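Local coordinates for Lmo2125 protein (Listeria monocytogenes serovar 1/2a, PDB 5TU0) that binds maltose and, as a lipoprotein of the bacterial solute-binding protein 1 family, probably hands the sugar to a membrane transporter for uptake, at residues A[214-217]-A[218-221]; A[368-371]-A[372-376]. The protein carries 2 engineered substitutions. All coordinates share one frame; numbering follows the deposited sequence.

In the fold
Both contacts are local ones, made where the chain turns into a helix, and they come in series: contact 1 (214-221) closes before contact 2 (368-376) opens. Contact 1 is the entry from the loop after helix 193-208 into helix 217-229; contact 2 is the first turns of helix 369-387, the last helix of the model. Their centres lie about 20 Å apart and their nearest atoms about 12 Å apart, so they do not touch. Helix 193-208 runs past both: its residues meet Gln215 at one and Pro369, Gln370 and Ala373 at the other. The Asn217 side chain of contact 1 is about 9 Å from a bound glucose unit, close to the sugar but not in contact with it.

Contact 1 of 2, residues A[214-217]-A[218-221]; sequences MQDN and KSAD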
loop_
_atom_site.group_PDB
_atom_site.type_symbol
_atom_site.label_atom_id
_atom_site.label_comp_id
_atom_site.label_asym_id
_atom_site.label_seq_id
_atom_site.Cartn_x
_atom_site.Cartn_y
_atom_site.Cartn_z
ATOM N N MET A 214 22.762 2.444 1.016
ATOM C CA MET A 214 21.429 2.606 0.411
ATOM C C MET A 214 21.196 1.698 -0.824
ATOM O O MET A 214 20.034 1.449 -1.219
ATOM C CB MET A 214 21.161 4.083 0.058
ATOM C CG MET A 214 20.973 4.973 1.269
ATOM S SD MET A 214 19.487 4.584 2.212
ATOM C CE MET A 214 18.251 5.164 1.067
ATOM N N GLN A 215 22.283 1.199 -1.409
ATOM C CA GLN A 215 22.216 0.318 -2.583
ATOM C C GLN A 215 22.021 -1.168 -2.265
ATOM O O GLN A 215 21.717 -1.941 -3.176
ATOM C CB GLN A 215 23.477 0.482 -3.426
ATOM C CG GLN A 215 23.636 1.895 -3.960
ATOM C CD GLN A 215 24.957 2.119 -4.658
ATOM O OE1 GLN A 215 25.504 1.215 -5.286
ATOM N NE2 GLN A 215 25.478 3.342 -4.558
ATOM N N ASP A 216 22.211 -1.566 -1.001
ATOM C CA ASP A 216 22.071 -2.965 -0.568
ATOM C C ASP A 216 20.626 -3.179 -0.151
ATOM O O ASP A 216 20.250 -2.921 0.989
ATOM C CB ASP A 216 23.045 -3.266 0.583
ATOM C CG ASP A 216 23.123 -4.750 0.942
ATOM O OD1 ASP A 216 22.702 -5.607 0.156
ATOM O OD2 ASP A 216 23.650 -5.052 2.026
ATOM N N ASN A 217 19.815 -3.664 -1.082
ATOM C CA ASN A 217 18.390 -3.831 -0.810
ATOM C C ASN A 217 18.102 -4.674 0.428
ATOM O O ASN A 217 17.182 -4.373 1.173
ATOM C CB ASN A 217 17.663 -4.442 -1.993
ATOM C CG ASN A 217 16.162 -4.480 -1.780
ATOM O OD1 ASN A 217 15.587 -5.547 -1.562
ATOM N ND2 ASN A 217 15.534 -3.321 -1.773
ATOM N N LYS A 218 18.900 -5.710 0.655
ATOM C CA LYS A 218 18.670 -6.617 1.783
ATOM C C LYS A 218 18.691 -5.922 3.159
ATOM O O LYS A 218 17.955 -6.315 4.061
ATOM C CB LYS A 218 19.695 -7.756 1.754
ATOM C CG LYS A 218 19.480 -8.825 2.816
ATOM C CD LYS A 218 20.479 -9.973 2.696
ATOM C CE LYS A 218 20.170 -11.050 3.732
ATOM N NZ LYS A 218 21.041 -12.252 3.623
ATOM N N SER A 219 19.515 -4.887 3.302
ATOM C CA SER A 219 19.681 -4.195 4.591
ATOM C C SER A 219 19.324 -2.700 4.582
ATOM O O SER A 219 19.433 -2.038 5.618
ATOM C CB SER A 219 21.133 -4.335 5.029
ATOM O OG SER A 219 21.980 -3.720 4.083
ATOM N N ALA A 220 18.898 -2.174 3.431
ATOM C CA ALA A 220 18.585 -0.739 3.318
ATOM C C ALA A 220 17.463 -0.257 4.262
ATOM O O ALA A 220 17.549 0.849 4.802
ATOM C CB ALA A 220 18.257 -0.378 1.877
ATOM N N ASP A 221 16.411 -1.057 4.460
ATOM C CA ASP A 221 15.348 -0.614 5.367
ATOM C C ASP A 221 15.893 -0.477 6.791
ATOM O O ASP A 221 15.582 0.502 7.481
ATOM C CB ASP A 221 14.126 -1.533 5.366
ATOM C CG ASP A 221 12.955 -0.916 6.128
ATOM O OD1 ASP A 221 12.365 0.066 5.618
ATOM O OD2 ASP A 221 12.648 -1.387 7.239
HETATM O O HOH W 1 20.799 -6.674 -1.421
HETATM O O HOH W 2 15.936 -3.767 3.473
#
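The carbonyl of Asp216 reaches toward helix 217-229, accepting the N-H of Ser219 (O to N 3.1 Å) and, weakly, that of Ala220 (O to N 2.9 Å, 124° at the hydrogen). The Asp216 side chain doubles the link to Ser219: OG of Ser219 gives its proton to OD2 at 3.0 Å, meeting the carboxylate from above its plane rather than within it. Ser219 chi1 of 62° puts the hydroxyl between its own N and carbonyl carbon, on the side facing Asp216. The other carboxylate oxygen works through water: water 1 donates to Asp216 OD1 at 2.7 Å and accepts from Lys218 N at 3.0 Å, so this backbone N-H has an acceptor. Water 2 sits between Asn217 O and Asp221 N, bridging a carbonyl and the N-H four residues on. The methyl of Ala220 points toward the preceding segment, its CB 3.4 Å from Asp216 O. Asn217 turns its amide to the loop before helix 163-172, where ND2 hydrogen-bonds Thr161 OG1, while Met214 packs on Phe223 and Ile224 of helix 217-229 and Gln215 lies against helix 193-208.

Contact 2 of 2, residues A[368-371]-A[372-376]; sequences TPQP and SADDA. Engineered in segment 368-371: Pro371 (natural residue Gln).
Gln370 and Asp374, one helical turn apart, are joined twice. Between their backbones, Asp374 N gives its hydrogen to Gln370 O at 2.8 Å; between their ends, Gln370 NE2 donates to Asp374 OD2 at 3.2 Å. The second bond is nearly straight (170° at the hydrogen) and lies in the plane of the amide, but meets OD2 on its syn side from somewhat out of the carboxylate plane. The amide and carboxylate planes are 51° apart; NE2 also has a weak bond to OD1, which accepts a further hydrogen bond from Asn191 ND2. The bend of Gln370 at chi2 (72°) turns its amide forward along the helix, toward Asp374. This is the amino-terminal start of helix 369-387, with Pro369 and Pro371, the latter engineered in place of glutamine. Thr368 holds the N-cap position, but its side chain makes no capping bond; its carbonyl instead opens the i to i+4 ladder, taking Ser372 N at 3.1 Å. Pro369 O takes Ala373 N at 3.1 Å, and Pro371 O takes Asp375 N at 2.8 Å. Ser372 OG bonds Leu358 O of helix 348-363, and Asp375 OD2 forms a salt bridge with Lys367. Pro369 and Ala373 pack on Ile199 of helix 193-208.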
loop_
_atom_site.group_PDB
_atom_site.type_symbol
_atom_site.label_atom_id
_atom_site.label_comp_id
_atom_site.label_asym_id
_atom_site.label_seq_id
_atom_site.Cartn_x
_atom_site.Cartn_y
_atom_site.Cartn_z
ATOM N N THR A 368 23.570 1.849 -17.491
ATOM C CA THR A 368 22.903 3.146 -17.547
ATOM C C THR A 368 21.396 2.866 -17.429
ATOM O O THR A 368 20.964 1.721 -17.625
ATOM C CB THR A 368 23.267 3.939 -18.805
ATOM O OG1 THR A 368 23.017 3.144 -19.957
ATOM C CG2 THR A 368 24.742 4.318 -18.755
ATOM N N PRO A 369 20.593 3.893 -17.087
ATOM C CA PRO A 369 19.157 3.690 -16.873
ATOM C C PRO A 369 18.344 3.049 -18.019
ATOM O O PRO A 369 17.490 2.194 -17.749
ATOM C CB PRO A 369 18.664 5.110 -16.567
ATOM C CG PRO A 369 19.821 5.741 -15.880
ATOM C CD PRO A 369 21.010 5.241 -16.661
ATOM N N GLN A 370 18.608 3.442 -19.270
ATOM C CA GLN A 370 17.857 2.886 -20.418
ATOM C C GLN A 370 18.008 1.338 -20.580
ATOM O O GLN A 370 16.994 0.626 -20.608
ATOM C CB GLN A 370 18.201 3.635 -21.717
ATOM C CG GLN A 370 17.353 3.233 -22.915
ATOM C CD GLN A 370 15.930 3.734 -22.823
ATOM O OE1 GLN A 370 15.702 4.903 -22.549
ATOM N NE2 GLN A 370 14.972 2.862 -23.073
ATOM N N PRO A 371 19.257 0.818 -20.706
ATOM C CA PRO A 371 19.414 -0.650 -20.813
ATOM C C PRO A 371 19.017 -1.379 -19.543
ATOM O O PRO A 371 18.588 -2.524 -19.613
ATOM C CB PRO A 371 20.903 -0.842 -21.092
ATOM C CG PRO A 371 21.550 0.435 -20.701
ATOM C CD PRO A 371 20.538 1.511 -20.917
ATOM N N SER A 372 19.163 -0.735 -18.392
ATOM C CA SER A 372 18.749 -1.359 -17.139
ATOM C C SER A 372 17.244 -1.672 -17.216
ATOM O O SER A 372 16.803 -2.777 -16.859
ATOM C CB SER A 372 19.043 -0.449 -15.958
ATOM O OG SER A 372 18.748 -1.091 -14.722
ATOM N N ALA A 373 16.484 -0.695 -17.695
ATOM C CA ALA A 373 15.037 -0.822 -17.822
ATOM C C ALA A 373 14.653 -1.751 -18.958
ATOM O O ALA A 373 13.771 -2.589 -18.792
ATOM C CB ALA A 373 14.408 0.544 -18.010
ATOM N N ASP A 374 15.309 -1.605 -20.113
ATOM C CA ASP A 374 15.023 -2.465 -21.271
ATOM C C ASP A 374 15.297 -3.931 -20.978
ATOM O O ASP A 374 14.483 -4.801 -21.325
ATOM C CB ASP A 374 15.824 -2.023 -22.508
ATOM C CG ASP A 374 15.336 -0.708 -23.091
ATOM O OD1 ASP A 374 14.209 -0.291 -22.789
ATOM O OD2 ASP A 374 16.090 -0.082 -23.856
ATOM N N ASP A 375 16.427 -4.211 -20.321
ATOM C CA ASP A 375 16.807 -5.594 -19.997
ATOM C C ASP A 375 15.811 -6.235 -19.022
ATOM O O ASP A 375 15.420 -7.384 -19.196
ATOM C CB ASP A 375 18.234 -5.664 -19.420
ATOM C CG ASP A 375 19.313 -5.266 -20.433
ATOM O OD1 ASP A 375 19.021 -5.186 -21.636
ATOM O OD2 ASP A 375 20.476 -5.025 -20.016
ATOM N N ALA A 376 15.392 -5.478 -18.014
ATOM C CA ALA A 376 14.452 -5.986 -17.016
ATOM C C ALA A 376 13.069 -6.209 -17.641
ATOM O O ALA A 376 12.422 -7.210 -17.356
ATOM C CB ALA A 376 14.363 -5.034 -15.848
#